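PDB 1JPD: L-Ala-D/L-Glu Epimerase from Escherichia coli, which belongs to the enolase superfamily, joining a mandelate racemase/muconate lactonizing enzyme-type N-terminal domain to a C-terminal domain built on a TIM-like barrel. Local coordinates for residues V7-E12 with S60-I65; G46-Y51 with A87-N92; P52-S57 with A227-H232; E80-L85 with A93-L98; I249-T254 with S287-L292. One frame throughout, in Å; residues are numbered along the deposited sequence.

Contacts 1, 2 and 4 lie within the N-terminal domain, contact 5 within the barrel domain, and contact 3 joins the two. Contacts 1 and 2 both involve the three-stranded sheet, through its outermost strands 6-15 and 42-48, with centres about 10 Å apart; contacts 2 and 4 share helix 89-104, again with centres about 10 Å apart. Along the chain, contacts 1 and 2 interleave, contact 4 is nested inside the long loop closed by contact 3, and contact 5 comes last. Asp252 with Thr49, Arg91 with Thr254 O and Tyr54 with Glu229 O bond the N-terminal domain to the barrel, while the Asp228-Lys253 salt bridge connects contacts 3 and 5 inside the barrel domain.

Contact 1: V7-E12 with S60-I65; sequences VKVFEE and SVMAQI
Ile65, which packs against Val9 across this interface, donates its backbone N to Val61 O at 3.1 Å, a bond within the helix that presents its apolar face to the strand. Strand 7-12 and helix 60-65 run antiparallel, at 178° between their directions, and their axes come within 9.7 Å. Val9 points toward the helix and divides its methyls between two partners. Its CG1, anti to the backbone N (chi1 175°), meets Met62 CE at 3.7 Å, whereas CG2 reaches Ile65 CG2, also at 3.7 Å. Strand 6-15 is an outermost strand of the antiparallel three-stranded sheet of the enolase-type N-terminal domain, and helix 58-66 lies over one face of that sheet. Ile65 extends the same packing to Val35 on strand 29-39 and to Leu94 on helix 89-104. The Met62 chain stays extended as far as SD and then bends (chi3 78°), which sets CE beside Val9, 4.1 Å from Val9 O. The Val9 and Met62 side chains lie alongside, running in opposite senses. Met62 SD lies 4.0 Å from Glu11 CB, while the Glu11 carboxylate runs on to a long, weak ion pair with Arg31 and has Asp58 close by, a like charge that probably offsets some of that attraction. Phe10 directs its CB away from the helix, and its side chain rests on Val34.

Contact 2: G46-Y51 with A87-N92; sequences GECTPY and AGAARN
Cys48 and Ala89 face each other where the third strand of the N-terminal sheet of this enolase-superfamily fold runs out over the start of helix 89-104. Cys48 points toward the helix, with SG between the backbone N and the carbonyl carbon (chi1 78°), and SG comes to 3.8 Å from Ala89 CB. That methyl also points toward the strand segment and packs against Pro50 CA at 3.7 Å, so it fits between Cys48 and the chain beyond the strand end. Glu47 is turned the opposite way: its CB leads away from the helix, and its carboxylate atom OE1 is held by a salt bridge to Arg284 and a hydrogen bond from Thr282. Gly88 occupies the N-cap position, and its O accepts from Asn92 N at 3.1 Å, while Ala89 N is bonded to Glu56 OE2. Asn92 leaves the helix to one side, but its end swings back, CG anti to the backbone N (chi1 -174°), and ND2 passes Cys48 CB at 3.9 Å. The polar partner of ND2 lies in the barrel domain: Asp252 OD1 accepts from both Asn92 ND2 and Thr49 N.

Contact 3: P52-S57 with A227-H232; sequences PRYGES and ADESCH
Arg53 and Glu229 mark the nearest approach of the two backbones, their CA atoms 8.9 Å apart, so side chains of 52-57 reach over to side chains and a backbone carbonyl of 227-232. Segment 52-57 is a loop with a short 3-10 piece at Pro52-Arg53; 227-232 contains a type I beta turn from Asp228 to Cys231. Tyr54 CB is directed toward the turn, CG lies anti to the carbonyl carbon (chi1 -70°), and at the far end of the ring OH donates to Glu229 O at 2.7 Å. The hydroxyl sits in the carbonyl plane on a lone pair, at a C=O...O angle of 113°. His232 meets Tyr54 tip to tip in an offset stack, centroids 4.2 Å apart and planes at 19°, its CE1 over the tyrosine rim. His232 NE2 adds a weak hydrogen bond to the same Glu229 O. Arg53 crosses Glu229 at about a right angle, NE 3.6 Å from Glu229 CG; its charge is met by a salt bridge to Glu182. A loop of the N-terminal domain set against the segment after a barrel strand is characteristic of the enolase superfamily, whose N-terminal domain closes over that barrel end.

Contact 4: E80-L85 with A93-L98; sequences ELQKIL and ALDCAL
Leu81 projects from helix 78-84 toward Leu94 and Asp95 on helix 89-104. Its CB is directed toward the other helix, and CG, set anti to the backbone N (chi1 176°), carries the chain on. From there the two methyls part. CD1 meets Leu94 CD1 at 4.1 Å. CD2 goes deeper and settles against the facing helix, 3.6 Å from Leu94 CB and 3.5 Å from the backbone N of Asp95, with Leu98 CD1 at 4.0 Å beyond. The Leu81 and Leu94 side chains cross at about a right angle, and so do those of Leu85 and Leu94, whose CD1 atoms are 3.7 Å apart. Leu94 is thus touched by two leucines of 80-85, Leu81 and Leu85. Beside this apolar layer, Gln82, bent at chi2, brings NE2 to within 2.9 Å of Asp95 OD2, the amide and carboxylate planes standing 88° apart. Asp95 OD2 has a hydrogen-bond partner in Thr258 of the barrel domain, and Gln82 NE2 makes a weak hydrogen bond to Arg78 O. The segments run antiparallel at 175°, with axes 10.6 Å apart at closest. Helix 89-104 packs on the sheet through Leu94 on Val35 and Leu98 on Leu37, and helix 78-84 lies antiparallel against it as the other arm of a helical hairpin in the enolase-type N-terminal domain.

Contact 5: I249-T254 with S287-L292; sequences IKLDKT and SAALPL
Leu251 and Leu292, with Ile249 beside them, make the contact between these two segments almost wholly apolar. Leu251 points toward segment 287-292, its CG anti to the carbonyl carbon (chi1 -57°), and its two methyls serve different neighbours. CD1 nestles against the helix, 4.0 Å from Ala289 CB and 4.2 Å from Ala288 CB, and it also lies 3.7 Å from Ala288 O. CD2 turns to Leu292 CD1 at 4.3 Å. That same Leu292 methyl receives Ile249 CG2 at 4.1 Å, the two side chains crossing at about a right angle, so one Leu292 methyl touches both Ile249 and Leu251. Further apolar neighbours join them: Leu251 and Leu292 both touch Ala260 of helix 257-269, and Cys96 of the N-terminal domain reaches Leu251 and Ala288.

Backbone bonds shape each side separately. Lys250 holds the N-cap position of helix 251-254, and its O accepts from both Lys253 N and Thr254 N, each at 2.9 Å. Opposite, Leu292 N is bonded to Ala289 O at 3.0 Å, within the 3-10 segment 290-292.

Charged groups stay off this face. Lys250 points away from it, and Lys253 NZ makes a salt bridge with Asp228 and a hydrogen bond to Asn248 O. Ile249 ends strand 246-249 and pairs with Met275 and Gly277 at the adjacent strand 273-276; the contact thus joins one parallel barrel strand to the helix that follows its neighbour, the layered beta-alpha packing of the TIM-barrel-like domain of enolase-superfamily proteins.

Contact 1: V7-E12 with S60-I65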
# COMPACT_ATOMS: atom_id res chain seq x y z
N VAL A 7 26.16 -3.95 -6.93
CA VAL A 7 24.96 -4.17 -6.12
C VAL A 7 25.27 -4.44 -4.65
O VAL A 7 26.16 -5.22 -4.32
CB VAL A 7 24.14 -5.37 -6.66
CG1 VAL A 7 22.91 -5.60 -5.79
CG2 VAL A 7 23.73 -5.11 -8.09
N LYS A 8 24.52 -3.77 -3.78
CA LYS A 8 24.66 -3.96 -2.34
C LYS A 8 23.28 -4.29 -1.80
O LYS A 8 22.31 -3.57 -2.06
CB LYS A 8 25.18 -2.68 -1.67
CG LYS A 8 26.65 -2.36 -1.95
CD LYS A 8 27.01 -0.99 -1.39
CE LYS A 8 28.41 -0.56 -1.81
NZ LYS A 8 28.66 0.88 -1.48
N VAL A 9 23.19 -5.40 -1.08
CA VAL A 9 21.93 -5.83 -0.51
C VAL A 9 22.09 -5.96 0.99
O VAL A 9 23.00 -6.64 1.46
CB VAL A 9 21.51 -7.20 -1.10
CG1 VAL A 9 20.25 -7.71 -0.42
CG2 VAL A 9 21.26 -7.05 -2.59
N PHE A 10 21.22 -5.30 1.74
CA PHE A 10 21.30 -5.39 3.18
C PHE A 10 19.93 -5.32 3.85
O PHE A 10 19.00 -4.67 3.36
CB PHE A 10 22.26 -4.34 3.76
CG PHE A 10 21.99 -2.94 3.32
CD1 PHE A 10 21.28 -2.06 4.13
CD2 PHE A 10 22.46 -2.47 2.10
CE1 PHE A 10 21.05 -0.75 3.74
CE2 PHE A 10 22.24 -1.16 1.69
CZ PHE A 10 21.53 -0.29 2.52
N GLU A 11 19.83 -6.01 4.97
CA GLU A 11 18.61 -6.13 5.73
C GLU A 11 18.53 -5.14 6.89
O GLU A 11 19.53 -4.89 7.55
CB GLU A 11 18.53 -7.58 6.21
CG GLU A 11 17.55 -7.92 7.30
CD GLU A 11 17.60 -9.39 7.64
OE1 GLU A 11 18.72 -9.96 7.62
OE2 GLU A 11 16.55 -9.99 7.94
N GLU A 12 17.35 -4.57 7.12
CA GLU A 12 17.14 -3.61 8.20
C GLU A 12 15.85 -3.83 9.00
O GLU A 12 14.76 -3.83 8.44
CB GLU A 12 17.12 -2.18 7.65
CG GLU A 12 18.41 -1.71 7.02
CD GLU A 12 18.35 -0.25 6.60
OE1 GLU A 12 17.22 0.28 6.38
OE2 GLU A 12 19.43 0.37 6.46
N SER A 60 14.32 -15.16 2.41
CA SER A 60 13.67 -15.55 1.17
C SER A 60 13.80 -14.51 0.06
O SER A 60 14.10 -14.85 -1.10
CB SER A 60 12.19 -15.82 1.44
OG SER A 60 11.55 -16.29 0.28
N VAL A 61 13.58 -13.25 0.40
CA VAL A 61 13.67 -12.16 -0.56
C VAL A 61 15.11 -11.82 -0.91
O VAL A 61 15.40 -11.48 -2.06
CB VAL A 61 12.96 -10.91 -0.02
CG1 VAL A 61 13.06 -9.79 -1.03
CG2 VAL A 61 11.51 -11.23 0.30
N MET A 62 16.02 -11.91 0.06
CA MET A 62 17.42 -11.61 -0.23
C MET A 62 17.95 -12.64 -1.20
O MET A 62 18.70 -12.32 -2.12
CB MET A 62 18.24 -11.59 1.06
CG MET A 62 17.93 -10.40 1.94
SD MET A 62 18.97 -10.32 3.39
CE MET A 62 20.48 -9.67 2.66
N ALA A 63 17.55 -13.89 -1.01
CA ALA A 63 17.98 -14.96 -1.91
C ALA A 63 17.53 -14.66 -3.34
O ALA A 63 18.31 -14.82 -4.28
CB ALA A 63 17.41 -16.29 -1.44
N GLN A 64 16.29 -14.22 -3.51
CA GLN A 64 15.78 -13.92 -4.85
C GLN A 64 16.57 -12.79 -5.50
O GLN A 64 16.84 -12.83 -6.70
CB GLN A 64 14.31 -13.51 -4.82
CG GLN A 64 13.35 -14.56 -4.29
CD GLN A 64 11.91 -14.11 -4.39
OE1 GLN A 64 11.37 -13.94 -5.49
NE2 GLN A 64 11.27 -13.91 -3.25
N ILE A 65 16.94 -11.78 -4.71
CA ILE A 65 17.69 -10.65 -5.25
C ILE A 65 19.08 -11.09 -5.69
O ILE A 65 19.51 -10.79 -6.82
CB ILE A 65 17.78 -9.47 -4.23
CG1 ILE A 65 16.37 -9.01 -3.86
CG2 ILE A 65 18.55 -8.30 -4.83
CD1 ILE A 65 16.31 -7.80 -2.94

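Contact 2: G46-Y51 with A87-N92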
# COMPACT_ATOMS: atom_id res chain seq x y z
N GLY A 46 16.54 1.10 -3.61
CA GLY A 46 15.18 0.57 -3.60
C GLY A 46 14.93 -0.23 -2.34
O GLY A 46 15.75 -1.06 -1.95
N GLU A 47 13.80 0.03 -1.69
CA GLU A 47 13.46 -0.68 -0.47
C GLU A 47 12.23 -1.56 -0.68
O GLU A 47 11.44 -1.33 -1.59
CB GLU A 47 13.19 0.31 0.66
CG GLU A 47 12.73 -0.33 1.96
CD GLU A 47 12.45 0.70 3.04
OE1 GLU A 47 13.35 1.51 3.33
OE2 GLU A 47 11.32 0.69 3.60
N CYS A 48 12.09 -2.58 0.16
CA CYS A 48 10.93 -3.46 0.10
C CYS A 48 10.67 -4.08 1.47
O CYS A 48 11.53 -4.07 2.36
CB CYS A 48 11.13 -4.56 -0.95
SG CYS A 48 12.19 -5.91 -0.45
N THR A 49 9.47 -4.61 1.64
CA THR A 49 9.08 -5.24 2.89
C THR A 49 8.54 -6.63 2.63
O THR A 49 7.40 -6.78 2.18
CB THR A 49 7.99 -4.42 3.60
OG1 THR A 49 8.52 -3.13 3.95
CG2 THR A 49 7.52 -5.12 4.87
N PRO A 50 9.34 -7.68 2.89
CA PRO A 50 8.88 -9.05 2.66
C PRO A 50 7.49 -9.25 3.30
O PRO A 50 7.29 -8.93 4.48
CB PRO A 50 9.96 -9.89 3.32
CG PRO A 50 11.19 -9.06 3.08
CD PRO A 50 10.71 -7.67 3.42
N TYR A 51 6.55 -9.76 2.50
CA TYR A 51 5.17 -9.97 2.95
C TYR A 51 4.98 -11.38 3.48
O TYR A 51 4.83 -12.33 2.71
CB TYR A 51 4.21 -9.72 1.77
CG TYR A 51 2.78 -9.37 2.16
CD1 TYR A 51 2.44 -9.10 3.49
CD2 TYR A 51 1.78 -9.27 1.20
CE1 TYR A 51 1.14 -8.74 3.84
CE2 TYR A 51 0.48 -8.90 1.54
CZ TYR A 51 0.17 -8.64 2.86
OH TYR A 51 -1.11 -8.27 3.21
N ALA A 87 6.29 -11.26 -9.31
CA ALA A 87 5.87 -10.12 -8.50
C ALA A 87 6.05 -10.49 -7.03
O ALA A 87 5.70 -11.58 -6.62
CB ALA A 87 4.42 -9.78 -8.79
N GLY A 88 6.62 -9.56 -6.26
CA GLY A 88 6.85 -9.81 -4.84
C GLY A 88 7.82 -8.79 -4.29
O GLY A 88 8.29 -7.92 -5.03
N ALA A 89 8.14 -8.87 -3.00
CA ALA A 89 9.06 -7.91 -2.38
C ALA A 89 10.42 -7.80 -3.07
O ALA A 89 10.96 -6.70 -3.20
CB ALA A 89 9.25 -8.24 -0.91
N ALA A 90 10.99 -8.93 -3.48
CA ALA A 90 12.29 -8.93 -4.13
C ALA A 90 12.26 -8.06 -5.37
O ALA A 90 13.05 -7.11 -5.50
CB ALA A 90 12.72 -10.36 -4.49
N ARG A 91 11.36 -8.36 -6.30
CA ARG A 91 11.31 -7.56 -7.51
C ARG A 91 11.02 -6.10 -7.19
O ARG A 91 11.50 -5.21 -7.90
CB ARG A 91 10.26 -8.10 -8.49
CG ARG A 91 10.40 -7.48 -9.88
CD ARG A 91 9.48 -8.13 -10.90
NE ARG A 91 8.10 -7.68 -10.78
CZ ARG A 91 7.10 -8.14 -11.53
NH1 ARG A 91 7.33 -9.07 -12.44
NH2 ARG A 91 5.87 -7.67 -11.36
N ASN A 92 10.26 -5.85 -6.13
CA ASN A 92 9.93 -4.48 -5.76
C ASN A 92 11.18 -3.67 -5.43
O ASN A 92 11.34 -2.54 -5.90
CB ASN A 92 8.96 -4.46 -4.58
CG ASN A 92 8.47 -3.06 -4.25
OD1 ASN A 92 8.27 -2.23 -5.14
ND2 ASN A 92 8.28 -2.79 -2.96

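Contact 3: P52-S57 with A227-H232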
# COMPACT_ATOMS: atom_id res chain seq x y z
N PRO A 52 4.97 -11.54 4.82
CA PRO A 52 4.80 -12.87 5.43
C PRO A 52 3.61 -13.63 4.83
O PRO A 52 3.76 -14.77 4.38
CB PRO A 52 4.60 -12.55 6.91
CG PRO A 52 5.45 -11.32 7.10
CD PRO A 52 5.11 -10.50 5.86
N ARG A 53 2.45 -12.98 4.81
CA ARG A 53 1.24 -13.61 4.29
C ARG A 53 1.33 -14.19 2.86
O ARG A 53 0.40 -14.86 2.41
CB ARG A 53 0.05 -12.65 4.37
CG ARG A 53 -1.29 -13.35 4.18
CD ARG A 53 -2.44 -12.38 4.10
NE ARG A 53 -3.71 -13.04 3.79
CZ ARG A 53 -3.85 -14.02 2.89
NH1 ARG A 53 -2.80 -14.48 2.22
NH2 ARG A 53 -5.05 -14.51 2.64
N TYR A 54 2.44 -13.94 2.17
CA TYR A 54 2.60 -14.45 0.80
C TYR A 54 3.84 -15.34 0.66
O TYR A 54 4.33 -15.58 -0.45
CB TYR A 54 2.70 -13.30 -0.20
CG TYR A 54 1.40 -12.53 -0.42
CD1 TYR A 54 1.39 -11.35 -1.17
CD2 TYR A 54 0.19 -13.00 0.09
CE1 TYR A 54 0.20 -10.66 -1.40
CE2 TYR A 54 -1.00 -12.31 -0.13
CZ TYR A 54 -0.99 -11.15 -0.87
OH TYR A 54 -2.18 -10.48 -1.11
N GLY A 55 4.34 -15.82 1.80
CA GLY A 55 5.49 -16.70 1.79
C GLY A 55 6.85 -16.05 1.56
O GLY A 55 7.70 -16.61 0.85
N GLU A 56 7.07 -14.89 2.16
CA GLU A 56 8.34 -14.21 2.01
C GLU A 56 8.88 -13.87 3.40
O GLU A 56 8.14 -13.58 4.33
CB GLU A 56 8.18 -12.91 1.24
CG GLU A 56 7.52 -13.02 -0.11
CD GLU A 56 7.37 -11.65 -0.77
OE1 GLU A 56 7.01 -10.68 -0.05
OE2 GLU A 56 7.59 -11.55 -1.99
N SER A 57 10.20 -13.91 3.51
CA SER A 57 10.89 -13.58 4.75
C SER A 57 12.08 -12.77 4.25
O SER A 57 12.31 -12.71 3.04
CB SER A 57 11.37 -14.85 5.43
OG SER A 57 12.22 -15.56 4.55
N ALA A 227 -10.52 -4.57 -2.94
CA ALA A 227 -9.70 -5.77 -2.85
C ALA A 227 -8.33 -5.37 -2.34
O ALA A 227 -7.74 -4.38 -2.80
CB ALA A 227 -9.57 -6.42 -4.23
N ASP A 228 -7.82 -6.13 -1.37
CA ASP A 228 -6.51 -5.89 -0.79
C ASP A 228 -5.67 -7.15 -0.97
O ASP A 228 -4.87 -7.24 -1.89
CB ASP A 228 -6.63 -5.54 0.69
CG ASP A 228 -5.31 -5.09 1.30
OD1 ASP A 228 -4.30 -5.02 0.56
OD2 ASP A 228 -5.29 -4.79 2.52
N GLU A 229 -5.87 -8.13 -0.09
CA GLU A 229 -5.12 -9.37 -0.20
C GLU A 229 -5.48 -10.07 -1.51
O GLU A 229 -4.66 -10.79 -2.06
CB GLU A 229 -5.41 -10.31 0.99
CG GLU A 229 -4.70 -9.90 2.29
CD GLU A 229 -5.41 -8.76 3.03
OE1 GLU A 229 -6.21 -8.03 2.39
OE2 GLU A 229 -5.15 -8.58 4.24
N SER A 230 -6.68 -9.84 -2.03
CA SER A 230 -7.11 -10.48 -3.27
C SER A 230 -6.53 -9.84 -4.52
O SER A 230 -6.67 -10.39 -5.61
CB SER A 230 -8.63 -10.48 -3.39
OG SER A 230 -9.22 -11.19 -2.32
N CYS A 231 -5.87 -8.70 -4.38
CA CYS A 231 -5.28 -8.02 -5.52
C CYS A 231 -3.75 -7.88 -5.49
O CYS A 231 -3.23 -7.16 -4.64
CB CYS A 231 -5.87 -6.63 -5.66
SG CYS A 231 -5.00 -5.63 -6.88
N HIS A 232 -3.05 -8.53 -6.41
CA HIS A 232 -1.59 -8.43 -6.47
C HIS A 232 -1.13 -7.71 -7.73
O HIS A 232 -0.45 -6.68 -7.67
CB HIS A 232 -0.91 -9.80 -6.50
CG HIS A 232 -1.27 -10.70 -5.36
ND1 HIS A 232 -0.44 -11.72 -4.94
CD2 HIS A 232 -2.38 -10.77 -4.59
CE1 HIS A 232 -1.03 -12.39 -3.97
NE2 HIS A 232 -2.21 -11.83 -3.74

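Contact 4: E80-L85 with A93-L98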
# COMPACT_ATOMS: atom_id res chain seq x y z
N GLU A 80 13.50 -5.70 -18.60
CA GLU A 80 14.02 -7.07 -18.55
C GLU A 80 13.75 -7.73 -17.20
O GLU A 80 13.56 -8.94 -17.12
CB GLU A 80 15.53 -7.09 -18.84
CG GLU A 80 15.96 -6.43 -20.15
CD GLU A 80 17.46 -6.56 -20.42
OE1 GLU A 80 17.90 -7.64 -20.85
OE2 GLU A 80 18.19 -5.57 -20.20
N LEU A 81 13.74 -6.93 -16.13
CA LEU A 81 13.51 -7.45 -14.78
C LEU A 81 12.13 -8.07 -14.57
O LEU A 81 11.98 -8.99 -13.77
CB LEU A 81 13.72 -6.33 -13.75
CG LEU A 81 13.44 -6.70 -12.30
CD1 LEU A 81 14.38 -7.80 -11.84
CD2 LEU A 81 13.58 -5.46 -11.44
N GLN A 82 11.13 -7.56 -15.28
CA GLN A 82 9.76 -8.05 -15.16
C GLN A 82 9.61 -9.51 -15.57
O GLN A 82 8.71 -10.22 -15.10
CB GLN A 82 8.82 -7.19 -16.01
CG GLN A 82 8.83 -5.70 -15.69
CD GLN A 82 8.60 -5.42 -14.21
OE1 GLN A 82 7.65 -5.91 -13.61
NE2 GLN A 82 9.48 -4.62 -13.63
N LYS A 83 10.49 -9.98 -16.46
CA LYS A 83 10.43 -11.35 -16.94
C LYS A 83 11.30 -12.31 -16.14
O LYS A 83 11.09 -13.52 -16.19
CB LYS A 83 10.81 -11.39 -18.42
CG LYS A 83 10.02 -10.42 -19.28
CD LYS A 83 10.64 -10.28 -20.65
CE LYS A 83 10.04 -9.12 -21.42
NZ LYS A 83 10.86 -8.81 -22.62
N ILE A 84 12.27 -11.78 -15.39
CA ILE A 84 13.16 -12.60 -14.57
C ILE A 84 12.55 -13.05 -13.24
O ILE A 84 12.45 -14.24 -12.96
CB ILE A 84 14.49 -11.87 -14.26
CG1 ILE A 84 15.30 -11.67 -15.54
CG2 ILE A 84 15.30 -12.67 -13.24
CD1 ILE A 84 16.59 -10.91 -15.32
N LEU A 85 12.16 -12.09 -12.41
CA LEU A 85 11.58 -12.41 -11.10
C LEU A 85 10.06 -12.26 -11.09
O LEU A 85 9.50 -11.52 -11.89
CB LEU A 85 12.16 -11.49 -10.02
CG LEU A 85 13.67 -11.50 -9.74
CD1 LEU A 85 13.96 -10.46 -8.67
CD2 LEU A 85 14.12 -12.88 -9.27
N ALA A 93 12.07 -4.24 -4.62
CA ALA A 93 13.30 -3.54 -4.26
C ALA A 93 14.14 -3.24 -5.51
O ALA A 93 14.62 -2.12 -5.68
CB ALA A 93 14.10 -4.35 -3.27
N LEU A 94 14.29 -4.23 -6.38
CA LEU A 94 15.09 -4.03 -7.59
C LEU A 94 14.46 -3.04 -8.56
O LEU A 94 15.13 -2.13 -9.06
CB LEU A 94 15.32 -5.36 -8.29
CG LEU A 94 16.16 -6.32 -7.46
CD1 LEU A 94 16.31 -7.65 -8.18
CD2 LEU A 94 17.51 -5.70 -7.16
N ASP A 95 13.17 -3.21 -8.82
CA ASP A 95 12.47 -2.33 -9.74
C ASP A 95 12.56 -0.89 -9.24
O ASP A 95 12.84 0.03 -10.00
CB ASP A 95 11.00 -2.77 -9.88
CG ASP A 95 10.23 -1.94 -10.90
OD1 ASP A 95 9.60 -0.94 -10.51
OD2 ASP A 95 10.26 -2.29 -12.09
N CYS A 96 12.34 -0.69 -7.94
CA CYS A 96 12.42 0.65 -7.38
C CYS A 96 13.85 1.16 -7.42
O CYS A 96 14.07 2.33 -7.71
CB CYS A 96 11.87 0.67 -5.95
SG CYS A 96 10.08 0.42 -5.88
N ALA A 97 14.82 0.30 -7.13
CA ALA A 97 16.21 0.72 -7.16
C ALA A 97 16.58 1.18 -8.58
O ALA A 97 17.30 2.16 -8.74
CB ALA A 97 17.12 -0.42 -6.72
N LEU A 98 16.08 0.49 -9.59
CA LEU A 98 16.36 0.86 -10.98
C LEU A 98 15.71 2.20 -11.34
O LEU A 98 16.30 2.99 -12.08
CB LEU A 98 15.87 -0.22 -11.95
CG LEU A 98 16.59 -1.57 -11.92
CD1 LEU A 98 15.93 -2.53 -12.91
CD2 LEU A 98 18.06 -1.37 -12.26

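Contact 5: I249-T254 with S287-L292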
# COMPACT_ATOMS: atom_id res chain seq x y z
N ILE A 249 -3.66 -1.01 -4.47
CA ILE A 249 -2.34 -1.23 -5.06
C ILE A 249 -1.21 -1.02 -4.05
O ILE A 249 -1.14 0.01 -3.39
CB ILE A 249 -2.09 -0.28 -6.26
CG1 ILE A 249 -3.12 -0.52 -7.35
CG2 ILE A 249 -0.67 -0.49 -6.80
CD1 ILE A 249 -3.10 0.52 -8.46
N LYS A 250 -0.33 -2.02 -3.95
CA LYS A 250 0.84 -1.95 -3.06
C LYS A 250 2.03 -2.46 -3.84
O LYS A 250 1.97 -3.55 -4.43
CB LYS A 250 0.64 -2.80 -1.81
CG LYS A 250 -0.37 -2.24 -0.86
CD LYS A 250 -0.43 -3.06 0.41
CE LYS A 250 -1.50 -2.52 1.33
NZ LYS A 250 -1.54 -3.24 2.62
N LEU A 251 3.11 -1.69 -3.84
CA LEU A 251 4.31 -2.07 -4.58
C LEU A 251 4.89 -3.44 -4.21
O LEU A 251 5.41 -4.14 -5.07
CB LEU A 251 5.38 -0.99 -4.46
CG LEU A 251 4.97 0.41 -4.92
CD1 LEU A 251 6.22 1.25 -5.09
CD2 LEU A 251 4.19 0.33 -6.22
N ASP A 252 4.81 -3.82 -2.93
CA ASP A 252 5.32 -5.11 -2.51
C ASP A 252 4.51 -6.26 -3.13
O ASP A 252 5.03 -7.35 -3.33
CB ASP A 252 5.29 -5.25 -0.98
CG ASP A 252 6.30 -4.35 -0.28
OD1 ASP A 252 7.51 -4.46 -0.59
OD2 ASP A 252 5.90 -3.54 0.58
N LYS A 253 3.23 -6.01 -3.44
CA LYS A 253 2.39 -7.04 -4.04
C LYS A 253 2.51 -7.02 -5.57
O LYS A 253 2.48 -8.07 -6.21
CB LYS A 253 0.92 -6.85 -3.63
CG LYS A 253 0.64 -7.01 -2.14
CD LYS A 253 -0.86 -6.87 -1.83
CE LYS A 253 -1.39 -5.49 -2.22
NZ LYS A 253 -2.88 -5.34 -2.02
N THR A 254 2.63 -5.83 -6.17
CA THR A 254 2.75 -5.73 -7.63
C THR A 254 4.18 -6.04 -8.05
O THR A 254 4.46 -6.30 -9.22
CB THR A 254 2.45 -4.30 -8.15
OG1 THR A 254 3.39 -3.38 -7.58
CG2 THR A 254 1.03 -3.87 -7.82
N SER A 287 8.07 7.23 -1.04
CA SER A 287 8.56 8.05 -2.15
C SER A 287 8.44 7.28 -3.46
O SER A 287 8.02 7.84 -4.47
CB SER A 287 10.03 8.42 -1.95
OG SER A 287 10.22 9.21 -0.79
N ALA A 288 8.80 6.00 -3.44
CA ALA A 288 8.74 5.17 -4.63
C ALA A 288 7.31 4.95 -5.14
O ALA A 288 7.11 4.64 -6.31
CB ALA A 288 9.42 3.82 -4.36
N ALA A 289 6.33 5.12 -4.26
CA ALA A 289 4.93 4.93 -4.63
C ALA A 289 4.21 6.21 -5.06
O ALA A 289 3.23 6.16 -5.80
CB ALA A 289 4.18 4.29 -3.48
N LEU A 290 4.71 7.36 -4.61
CA LEU A 290 4.08 8.64 -4.92
C LEU A 290 3.58 8.87 -6.35
O LEU A 290 2.48 9.39 -6.54
CB LEU A 290 5.01 9.78 -4.51
CG LEU A 290 5.16 9.83 -2.99
CD1 LEU A 290 6.23 10.85 -2.60
CD2 LEU A 290 3.81 10.16 -2.35
N PRO A 291 4.36 8.48 -7.36
CA PRO A 291 3.91 8.68 -8.75
C PRO A 291 2.47 8.25 -9.02
O PRO A 291 1.84 8.75 -9.95
CB PRO A 291 4.92 7.85 -9.55
CG PRO A 291 6.16 8.02 -8.75
CD PRO A 291 5.68 7.83 -7.33
N LEU A 292 1.95 7.34 -8.20
CA LEU A 292 0.58 6.85 -8.37
C LEU A 292 -0.50 7.73 -7.72
O LEU A 292 -1.66 7.67 -8.10
CB LEU A 292 0.45 5.42 -7.81
CG LEU A 292 1.23 4.30 -8.51
CD1 LEU A 292 1.26 3.07 -7.63
CD2 LEU A 292 0.58 3.99 -9.84